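Local coordinates for protein putative cathepsin d (Ixodes ricinus, PDB 5N7Q) that probably cleaves proteins as a pepsin-like aspartic endopeptidase of the cathepsin D type, here with the inhibitor pepstatin A bound in its cleft, at residues F35-A40 and L125-P130; S39-L44 and F75-G80; P130-D135 and K194-F199. All blocks are in the same frame, centred on the assembly; numbering follows the deposited sequence. Where two conformers were deposited one is given.

Contact 1 (F35-A40 and L125-P130)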
loop_
_atom_site.group_PDB
_atom_site.type_symbol
_atom_site.label_atom_id
_atom_site.label_comp_id
_atom_site.label_asym_id
_atom_site.label_seq_id
_atom_site.Cartn_x
_atom_site.Cartn_y
_atom_site.Cartn_z
ATOM N N PHE A 35 2.608 -2.996 -5.230
ATOM C CA PHE A 35 1.609 -3.934 -4.736
ATOM C C PHE A 35 0.755 -3.205 -3.722
ATOM O O PHE A 35 1.246 -2.837 -2.664
ATOM C CB PHE A 35 2.274 -5.170 -4.131
ATOM C CG PHE A 35 2.885 -6.072 -5.191
ATOM C CD1 PHE A 35 4.107 -5.779 -5.761
ATOM C CD2 PHE A 35 2.190 -7.185 -5.675
ATOM C CE1 PHE A 35 4.642 -6.559 -6.766
ATOM C CE2 PHE A 35 2.740 -7.989 -6.671
ATOM C CZ PHE A 35 3.963 -7.669 -7.226
ATOM N N ASP A 36 -0.507 -2.964 -4.083
ATOM C CA ASP A 36 -1.340 -1.950 -3.433
ATOM C C ASP A 36 -2.609 -2.582 -2.843
ATOM O O ASP A 36 -3.581 -2.848 -3.563
ATOM C CB ASP A 36 -1.728 -0.862 -4.479
ATOM C CG ASP A 36 -2.685 0.162 -3.944
ATOM O OD1 ASP A 36 -2.663 0.357 -2.716
ATOM O OD2 ASP A 36 -3.359 0.809 -4.762
ATOM N N THR A 37 -2.617 -2.804 -1.526
ATOM C CA THR A 37 -3.816 -3.331 -0.876
ATOM C C THR A 37 -4.984 -2.356 -0.798
ATOM O O THR A 37 -6.057 -2.748 -0.327
ATOM C CB THR A 37 -3.516 -3.936 0.502
ATOM O OG1 THR A 37 -3.002 -2.909 1.353
ATOM C CG2 THR A 37 -2.519 -5.080 0.402
ATOM N N GLY A 38 -4.784 -1.109 -1.235
ATOM C CA GLY A 38 -5.841 -0.104 -1.341
ATOM C C GLY A 38 -6.530 0.072 -2.660
ATOM O O GLY A 38 -7.286 1.009 -2.820
ATOM N N SER A 39 -6.294 -0.842 -3.606
ATOM C CA SER A 39 -6.972 -0.830 -4.884
ATOM C C SER A 39 -7.004 -2.248 -5.419
ATOM O O SER A 39 -6.344 -3.113 -4.852
ATOM C CB SER A 39 -6.309 0.137 -5.860
ATOM O OG SER A 39 -5.048 -0.348 -6.309
ATOM N N ALA A 40 -7.806 -2.486 -6.460
ATOM C CA ALA A 40 -8.067 -3.863 -6.937
ATOM C C ALA A 40 -7.667 -4.124 -8.394
ATOM O O ALA A 40 -7.773 -5.265 -8.839
ATOM C CB ALA A 40 -9.520 -4.259 -6.707
ATOM N N LEU A 125 -0.467 -2.910 -9.024
ATOM C CA LEU A 125 -1.111 -4.219 -8.951
ATOM C C LEU A 125 -1.926 -4.219 -7.673
ATOM O O LEU A 125 -1.382 -4.328 -6.533
ATOM C CB LEU A 125 -0.077 -5.355 -8.982
ATOM C CG LEU A 125 -0.621 -6.791 -9.145
ATOM C CD1 LEU A 125 0.463 -7.710 -9.734
ATOM C CD2 LEU A 125 -1.143 -7.332 -7.828
ATOM N N GLY A 126 -3.232 -4.063 -7.837
ATOM C CA GLY A 126 -4.117 -3.983 -6.679
ATOM C C GLY A 126 -4.385 -5.331 -6.028
ATOM O O GLY A 126 -4.558 -6.337 -6.700
ATOM N N LEU A 127 -4.419 -5.326 -4.693
ATOM C CA LEU A 127 -4.598 -6.487 -3.831
ATOM C C LEU A 127 -5.800 -6.352 -2.892
ATOM O O LEU A 127 -5.966 -7.169 -1.955
ATOM C CB LEU A 127 -3.327 -6.736 -3.014
ATOM C CG LEU A 127 -2.077 -7.164 -3.788
ATOM C CD1 LEU A 127 -0.878 -7.122 -2.863
ATOM C CD2 LEU A 127 -2.266 -8.570 -4.371
ATOM N N ALA A 128 -6.679 -5.393 -3.194
ATOM C CA ALA A 128 -7.925 -5.197 -2.441
ATOM C C ALA A 128 -8.978 -6.186 -2.913
ATOM O O ALA A 128 -8.733 -7.017 -3.791
ATOM C CB ALA A 128 -8.410 -3.767 -2.576
ATOM N N TYR A 129 -10.142 -6.141 -2.290
ATOM C CA TYR A 129 -11.234 -7.038 -2.644
ATOM C C TYR A 129 -11.778 -6.725 -4.035
ATOM O O TYR A 129 -11.763 -5.582 -4.477
ATOM C CB TYR A 129 -12.362 -6.925 -1.631
ATOM C CG TYR A 129 -12.095 -7.673 -0.322
ATOM C CD1 TYR A 129 -12.483 -9.016 -0.182
ATOM C CD2 TYR A 129 -11.498 -7.039 0.759
ATOM C CE1 TYR A 129 -12.246 -9.706 1.025
ATOM C CE2 TYR A 129 -11.265 -7.706 1.950
ATOM C CZ TYR A 129 -11.677 -9.034 2.078
ATOM O OH TYR A 129 -11.454 -9.698 3.296
ATOM N N PRO A 130 -12.340 -7.732 -4.703
ATOM C CA PRO A 130 -12.800 -7.499 -6.071
ATOM C C PRO A 130 -14.035 -6.618 -6.159
ATOM O O PRO A 130 -14.334 -6.106 -7.246
ATOM C CB PRO A 130 -13.129 -8.914 -6.571
ATOM C CG PRO A 130 -13.386 -9.718 -5.294
ATOM C CD PRO A 130 -12.402 -9.157 -4.333
HETATM O O HOH W 1 -5.130 -6.826 -9.355
#
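Phe35 and Asp36 pair in parallel with Leu125 and Gly126 in a buried backbone contact of the N-terminal lobe: the psi loop of pepsin-like peptidases, in which the Asp-Thr-Gly-Ser turn holds a predicted catalytic aspartate. Two straight bonds define the pairing. Asp36 N reaches Leu125 O at 2.9 Å (N-H...O 167°), and Leu127 N reaches Asp36 O at 2.8 Å, coming in well above the carbonyl plane. Beyond the strand ends the chain turns in a type I beta turn from Asp36 to Ser39, which brings Ser39 O back over the partner segment. There Ala128 N bonds to Ser39 O at 2.8 Å (155°), and Gly126 CA lies only 3.0 Å from the same Ser39 O, an approach that the side-chain-free Gly126 allows. Water 1 donates to both Ala40 O and Gly126 O and so bridges the two backbones.

The apolar part gathers round the Phe35 ring. Its CG stands anti to the carbonyl carbon (chi1 -72°), and the ring's CE2 comes 3.8 Å from Leu125 CD1, while Leu127 CD1 sits at the ring edge. Phe174 and Val172 of strand 170-174 also pack on this ring. Thr37 CG2 rests against Leu127 CB, whereas Thr37 OG1 leaves the contact for Ala226 O and Thr228 N in the other lobe, the cross-lobe bonding known in this family as the fireman's grip. Asp36 OD1 also bonds to the bound inhibitor. Two donors approach the Asp36 carboxylate from the same side of its plane: Gly38 N meets OD1 in an Asx turn, and Ser39 OG donates to Asp36 OD2 at 2.6 Å.

Contact 2 (S39-L44 and F75-G80); sequences SANLWL and FTIVYG
Trp43 and Tyr79 join strand 42-45 to the flap hairpin of the N-terminal lobe, the beta hairpin built from strands 69-79 and 82-95 that closes over the cleft in pepsin-like peptidases. The join is made by side chains: the axes of strands 42-44 and 75-79 stay 10.3 Å apart and are turned by 101°, so no backbone pairing exists here.

Packing is tightest at Ile77, whose CD1 presses against Asn41 CB at 3.5 Å, while the amide oxygen of Asn41 turns to Val134 N. The polar link is made at the flap tyrosine. Trp43 NE1 donates to Tyr79 OH at 2.9 Å, with the oxygen lying nearly in the indole plane but the N-H...O angle bent to 137°. A chi1 of 63° puts Trp43 CG between the backbone N and the carbonyl carbon; the indole and the tyrosine slide past each other in opposite directions. Water 2, also 2.7 Å from Tyr79 OH, donates to Asn41 O and to Ser39 OG, itself bonded to Asp36 OD2, and so ties the tyrosine hydroxyl to residues that follow the predicted catalytic Asp36 in the chain. Ser39 CB meets the edge of the Tyr79 ring near CE1, and Ile77 CG2 lies over one face of that ring, offset toward the rim.

At Phe75 the fit relaxes: Trp43 CB and Phe75 CZ touch at 4.1 Å without any polar link. Thr76 and Val78, the intervening residues of the flap strand, are exposed and touch nothing of 39-44; the backbone of Val78 bonds instead to the bound peptide inhibitor. A modified inhibitor side chain packs on Tyr79, and an apolar one on Ile77, whose CD1 at the same time lies 4.1 Å from Trp43 CD1.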
loop_
_atom_site.group_PDB
_atom_site.type_symbol
_atom_site.label_atom_id
_atom_site.label_comp_id
_atom_site.label_asym_id
_atom_site.label_seq_id
_atom_site.Cartn_x
_atom_site.Cartn_y
_atom_site.Cartn_z
ATOM N N SER A 39 -6.294 -0.842 -3.606
ATOM C CA SER A 39 -6.972 -0.830 -4.884
ATOM C C SER A 39 -7.004 -2.248 -5.419
ATOM O O SER A 39 -6.344 -3.113 -4.852
ATOM C CB SER A 39 -6.309 0.137 -5.860
ATOM O OG SER A 39 -5.048 -0.348 -6.309
ATOM N N ALA A 40 -7.806 -2.486 -6.460
ATOM C CA ALA A 40 -8.067 -3.863 -6.937
ATOM C C ALA A 40 -7.667 -4.124 -8.394
ATOM O O ALA A 40 -7.773 -5.265 -8.839
ATOM C CB ALA A 40 -9.520 -4.259 -6.707
ATOM N N ASN A 41 -7.163 -3.114 -9.097
ATOM C CA ASN A 41 -6.869 -3.230 -10.539
ATOM C C ASN A 41 -5.379 -3.357 -10.803
ATOM O O ASN A 41 -4.557 -2.765 -10.073
ATOM C CB ASN A 41 -7.396 -2.008 -11.289
ATOM C CG ASN A 41 -8.902 -1.989 -11.361
ATOM O OD1 ASN A 41 -9.549 -1.573 -10.416
ATOM N ND2 ASN A 41 -9.463 -2.490 -12.467
ATOM N N LEU A 42 -5.040 -4.099 -11.856
ATOM C CA LEU A 42 -3.693 -4.124 -12.420
ATOM C C LEU A 42 -3.667 -3.231 -13.654
ATOM O O LEU A 42 -4.531 -3.343 -14.528
ATOM C CB LEU A 42 -3.312 -5.540 -12.835
ATOM C CG LEU A 42 -1.987 -5.745 -13.579
ATOM C CD1 LEU A 42 -0.745 -5.288 -12.845
ATOM C CD2 LEU A 42 -1.924 -7.214 -13.924
ATOM N N TRP A 43 -2.668 -2.356 -13.748
ATOM C CA TRP A 43 -2.462 -1.614 -15.009
ATOM C C TRP A 43 -0.991 -1.329 -15.243
ATOM O O TRP A 43 -0.193 -1.298 -14.314
ATOM C CB TRP A 43 -3.282 -0.319 -15.076
ATOM C CG TRP A 43 -2.927 0.712 -14.044
ATOM C CD1 TRP A 43 -3.537 0.888 -12.807
ATOM C CD2 TRP A 43 -1.878 1.668 -14.106
ATOM N NE1 TRP A 43 -2.926 1.896 -12.129
ATOM C CE2 TRP A 43 -1.876 2.369 -12.876
ATOM C CE3 TRP A 43 -0.890 1.966 -15.053
ATOM C CZ2 TRP A 43 -0.982 3.411 -12.611
ATOM C CZ3 TRP A 43 0.006 3.005 -14.781
ATOM C CH2 TRP A 43 -0.046 3.691 -13.562
ATOM N N LEU A 44 -0.665 -1.155 -16.519
ATOM C CA LEU A 44 0.691 -0.892 -17.021
ATOM C C LEU A 44 0.600 0.098 -18.167
ATOM O O LEU A 44 -0.453 0.193 -18.821
ATOM C CB LEU A 44 1.346 -2.183 -17.510
ATOM C CG LEU A 44 1.639 -3.231 -16.430
ATOM C CD1 LEU A 44 1.944 -4.554 -17.069
ATOM C CD2 LEU A 44 2.723 -2.752 -15.467
ATOM N N PHE A 75 -11.323 2.044 -19.208
ATOM C CA PHE A 75 -11.237 2.037 -17.740
ATOM C C PHE A 75 -10.666 3.372 -17.266
ATOM O O PHE A 75 -9.864 3.989 -17.945
ATOM C CB PHE A 75 -10.440 0.850 -17.201
ATOM C CG PHE A 75 -8.947 1.056 -17.221
ATOM C CD1 PHE A 75 -8.217 0.833 -18.373
ATOM C CD2 PHE A 75 -8.272 1.482 -16.078
ATOM C CE1 PHE A 75 -6.839 1.047 -18.397
ATOM C CE2 PHE A 75 -6.905 1.689 -16.095
ATOM C CZ PHE A 75 -6.189 1.479 -17.254
ATOM N N THR A 76 -11.107 3.784 -16.079
ATOM C CA THR A 76 -10.591 4.992 -15.436
ATOM C C THR A 76 -10.528 4.726 -13.948
ATOM O O THR A 76 -11.457 4.176 -13.353
ATOM C CB THR A 76 -11.427 6.247 -15.735
ATOM O OG1 THR A 76 -10.745 7.407 -15.237
ATOM C CG2 THR A 76 -12.837 6.152 -15.154
ATOM N N ILE A 77 -9.407 5.109 -13.348
ATOM C CA ILE A 77 -9.244 4.920 -11.905
ATOM C C ILE A 77 -8.705 6.195 -11.308
ATOM O O ILE A 77 -7.791 6.824 -11.883
ATOM C CB ILE A 77 -8.296 3.755 -11.528
ATOM C CG1 ILE A 77 -8.576 2.515 -12.364
ATOM C CG2 ILE A 77 -8.424 3.420 -10.043
ATOM C CD1 ILE A 77 -7.573 1.397 -12.201
ATOM N N VAL A 78 -9.267 6.550 -10.157
ATOM C CA VAL A 78 -8.853 7.714 -9.405
ATOM C C VAL A 78 -8.216 7.239 -8.102
ATOM O O VAL A 78 -8.846 6.492 -7.354
ATOM C CB VAL A 78 -10.075 8.603 -9.113
ATOM C CG1 VAL A 78 -9.678 9.871 -8.370
ATOM C CG2 VAL A 78 -10.758 9.003 -10.414
ATOM N N TYR A 79 -6.985 7.689 -7.857
ATOM C CA TYR A 79 -6.296 7.434 -6.602
ATOM C C TYR A 79 -6.110 8.715 -5.808
ATOM O O TYR A 79 -6.297 9.822 -6.326
ATOM C CB TYR A 79 -4.911 6.875 -6.890
ATOM C CG TYR A 79 -4.911 5.584 -7.682
ATOM C CD1 TYR A 79 -5.084 4.369 -7.069
ATOM C CD2 TYR A 79 -4.716 5.596 -9.058
ATOM C CE1 TYR A 79 -5.080 3.180 -7.797
ATOM C CE2 TYR A 79 -4.732 4.433 -9.796
ATOM C CZ TYR A 79 -4.883 3.232 -9.185
ATOM O OH TYR A 79 -4.889 2.110 -9.973
ATOM N N GLY A 80 -5.733 8.576 -4.546
ATOM C CA GLY A 80 -5.378 9.754 -3.770
ATOM C C GLY A 80 -4.283 10.576 -4.402
ATOM O O GLY A 80 -4.336 11.808 -4.329
HETATM O O HOH W 2 -5.294 -0.337 -8.963
#

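Contact 3 (P130-D135 and K194-F199); sequences PSIAVD and KGYWQF
Ser131 and Ile132 meet Lys194 and Gly195 at the junction between the two lobes of the bilobal aspartic peptidase fold, where a short 3-10 segment following the psi-loop strand of the N-terminal lobe abuts the stretch leading into strand 198-206. The buried area is small, 167 Å² summed over both sides, and the touching residues are mostly at the surface.

One hydrogen bond joins the two segments. Ser131 OG donates to Lys194 O at 2.8 Å, with a C=O...O angle of 127° and the hydroxyl tilted 29° from the carbonyl plane. Ser131 OG also lies 3.4 Å from Gly195 CA. The 3-10 turn that presents this hydroxyl is itself closed by a bond from Ala133 N to Pro130 O at 3.1 Å.

Beside this bond, Ile132 lies against the Gly195 backbone by two branches. Its CG2 stands anti to the carbonyl carbon and approaches Gly195 CA at 3.7 Å; its CD1 reaches Gly195 O at 3.6 Å and then Tyr196 CD1 at 4.1 Å. Lys194 takes part through its carbonyl, while its NZ forms a salt bridge with Asp331. Ser131, Ile132 and Lys194 also touch a crystal neighbour, so their exact poses may carry some influence of the lattice.

Tyr196 carries the contact toward the cleft: its OH bonds to the backbone of the bound inhibitor, and Met307 packs on its side chain. Tyr196 also packs on Ile225 of strand 222-226, which pairs antiparallel with strand 198-206, while on the other lobe Pro130 packs against Pro139, in the loop that leads from strand 123-126 to helix 140-146.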
loop_
_atom_site.group_PDB
_atom_site.type_symbol
_atom_site.label_atom_id
_atom_site.label_comp_id
_atom_site.label_asym_id
_atom_site.label_seq_id
_atom_site.Cartn_x
_atom_site.Cartn_y
_atom_site.Cartn_z
ATOM N N PRO A 130 -12.340 -7.732 -4.703
ATOM C CA PRO A 130 -12.800 -7.499 -6.071
ATOM C C PRO A 130 -14.035 -6.618 -6.159
ATOM O O PRO A 130 -14.334 -6.106 -7.246
ATOM C CB PRO A 130 -13.129 -8.914 -6.571
ATOM C CG PRO A 130 -13.386 -9.718 -5.294
ATOM C CD PRO A 130 -12.402 -9.157 -4.333
ATOM N N SER A 131 -14.770 -6.464 -5.057
ATOM C CA SER A 131 -15.920 -5.579 -5.025
ATOM C C SER A 131 -15.581 -4.157 -5.495
ATOM O O SER A 131 -16.456 -3.486 -6.041
ATOM C CB SER A 131 -16.488 -5.533 -3.621
ATOM O OG SER A 131 -15.494 -5.026 -2.720
ATOM N N ILE A 132 -14.343 -3.699 -5.319
ATOM C CA ILE A 132 -13.972 -2.324 -5.726
ATOM C C ILE A 132 -13.152 -2.259 -7.021
ATOM O O ILE A 132 -12.695 -1.191 -7.384
ATOM C CB ILE A 132 -13.277 -1.536 -4.588
ATOM C CG1 ILE A 132 -11.932 -2.149 -4.227
ATOM C CG2 ILE A 132 -14.186 -1.498 -3.368
ATOM C CD1 ILE A 132 -11.064 -1.265 -3.356
ATOM N N ALA A 133 -13.006 -3.383 -7.716
ATOM C CA ALA A 133 -12.297 -3.376 -9.005
ATOM C C ALA A 133 -13.081 -2.581 -10.051
ATOM O O ALA A 133 -14.250 -2.879 -10.327
ATOM C CB ALA A 133 -12.073 -4.785 -9.495
ATOM N N VAL A 134 -12.415 -1.604 -10.643
ATOM C CA VAL A 134 -12.976 -0.835 -11.752
ATOM C C VAL A 134 -13.219 -1.799 -12.910
ATOM O O VAL A 134 -12.398 -2.655 -13.201
ATOM C CB VAL A 134 -12.059 0.342 -12.110
ATOM C CG1 VAL A 134 -12.503 1.033 -13.389
ATOM C CG2 VAL A 134 -12.015 1.344 -10.978
ATOM N N ASP A 135 -14.394 -1.648 -13.518
ATOM C CA ASP A 135 -14.897 -2.526 -14.570
ATOM C C ASP A 135 -15.170 -3.975 -14.139
ATOM O O ASP A 135 -15.434 -4.800 -14.980
ATOM C CB ASP A 135 -13.977 -2.527 -15.803
ATOM C CG ASP A 135 -13.975 -1.208 -16.586
ATOM O OD1 ASP A 135 -14.648 -0.220 -16.235
ATOM O OD2 ASP A 135 -13.267 -1.190 -17.630
ATOM N N LYS A 194 -16.065 -5.311 3.128
ATOM C CA LYS A 194 -15.149 -5.950 2.174
ATOM C C LYS A 194 -14.999 -5.112 0.899
ATOM O O LYS A 194 -15.870 -5.116 0.027
ATOM C CB LYS A 194 -15.594 -7.375 1.876
ATOM C CG LYS A 194 -15.414 -8.310 3.072
ATOM C CD LYS A 194 -16.177 -9.623 2.887
ATOM C CE LYS A 194 -15.758 -10.353 1.643
ATOM N NZ LYS A 194 -16.229 -11.786 1.611
ATOM N N GLY A 195 -13.891 -4.370 0.814
ATOM C CA GLY A 195 -13.620 -3.492 -0.334
ATOM C C GLY A 195 -12.152 -3.160 -0.241
ATOM O O GLY A 195 -11.290 -3.839 -0.837
ATOM N N TYR A 196 -11.858 -2.156 0.588
ATOM C CA TYR A 196 -10.552 -2.092 1.205
ATOM C C TYR A 196 -10.432 -3.240 2.208
ATOM O O TYR A 196 -11.421 -3.916 2.548
ATOM C CB TYR A 196 -10.335 -0.766 1.933
ATOM C CG TYR A 196 -10.563 0.496 1.110
ATOM C CD1 TYR A 196 -9.816 0.767 -0.021
ATOM C CD2 TYR A 196 -11.467 1.469 1.539
ATOM C CE1 TYR A 196 -10.015 1.922 -0.764
ATOM C CE2 TYR A 196 -11.662 2.648 0.825
ATOM C CZ TYR A 196 -10.927 2.865 -0.333
ATOM O OH TYR A 196 -11.135 4.043 -1.048
ATOM N N TRP A 197 -9.225 -3.439 2.690
ATOM C CA TRP A 197 -8.972 -4.304 3.834
ATOM C C TRP A 197 -9.264 -3.511 5.103
ATOM O O TRP A 197 -8.373 -2.910 5.698
ATOM C CB TRP A 197 -7.542 -4.824 3.793
ATOM C CG TRP A 197 -7.359 -5.884 2.750
ATOM C CD1 TRP A 197 -6.939 -5.720 1.445
ATOM C CD2 TRP A 197 -7.561 -7.294 2.929
ATOM N NE1 TRP A 197 -6.883 -6.948 0.824
ATOM C CE2 TRP A 197 -7.235 -7.919 1.721
ATOM C CE3 TRP A 197 -7.959 -8.084 4.019
ATOM C CZ2 TRP A 197 -7.306 -9.299 1.557
ATOM C CZ3 TRP A 197 -8.042 -9.425 3.868
ATOM C CH2 TRP A 197 -7.683 -10.039 2.639
ATOM N N GLN A 198 -10.556 -3.418 5.427
ATOM C CA GLN A 198 -11.093 -2.481 6.413
ATOM C C GLN A 198 -11.502 -3.199 7.695
ATOM O O GLN A 198 -12.002 -4.333 7.640
ATOM C CB GLN A 198 -12.288 -1.753 5.809
ATOM C CG GLN A 198 -12.826 -0.577 6.621
ATOM C CD GLN A 198 -13.829 0.245 5.851
ATOM O OE1 GLN A 198 -13.685 0.462 4.635
ATOM N NE2 GLN A 198 -14.857 0.703 6.539
ATOM N N PHE A 199 -11.304 -2.540 8.823
ATOM C CA PHE A 199 -11.582 -3.132 10.141
ATOM C C PHE A 199 -11.774 -2.048 11.182
ATOM O O PHE A 199 -11.510 -0.875 10.928
ATOM C CB PHE A 199 -10.439 -4.090 10.554
ATOM C CG PHE A 199 -9.084 -3.477 10.416
ATOM C CD1 PHE A 199 -8.527 -2.741 11.454
ATOM C CD2 PHE A 199 -8.381 -3.569 9.219
ATOM C CE1 PHE A 199 -7.283 -2.140 11.310
ATOM C CE2 PHE A 199 -7.142 -2.974 9.083
ATOM C CZ PHE A 199 -6.593 -2.249 10.118
#

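Contacts 1 and 2 share Ser39 and Ala40, and their centres lie 9 Å apart; Gly126 N, 2.9 Å from Asn41 O, carries the psi-loop strand of the first onto strand 42-45 of the second. Contact 3 continues from Pro130, its centre 8 Å from contact 1, and its Trp197 NE1 bonds to Leu127 O at 2.9 Å. Contacts 2 and 3, with centres 12 Å apart, meet at Asn41 and Val134. All three border the inhibitor-filled cleft: contact 1 holds Asp36, its side chain about 3 Å from that of Asp227; contact 2 brings in the tip-side end of the first flap strand, with Tyr79; contact 3 places the Tyr196 side chain about 6 Å from that of Asp227.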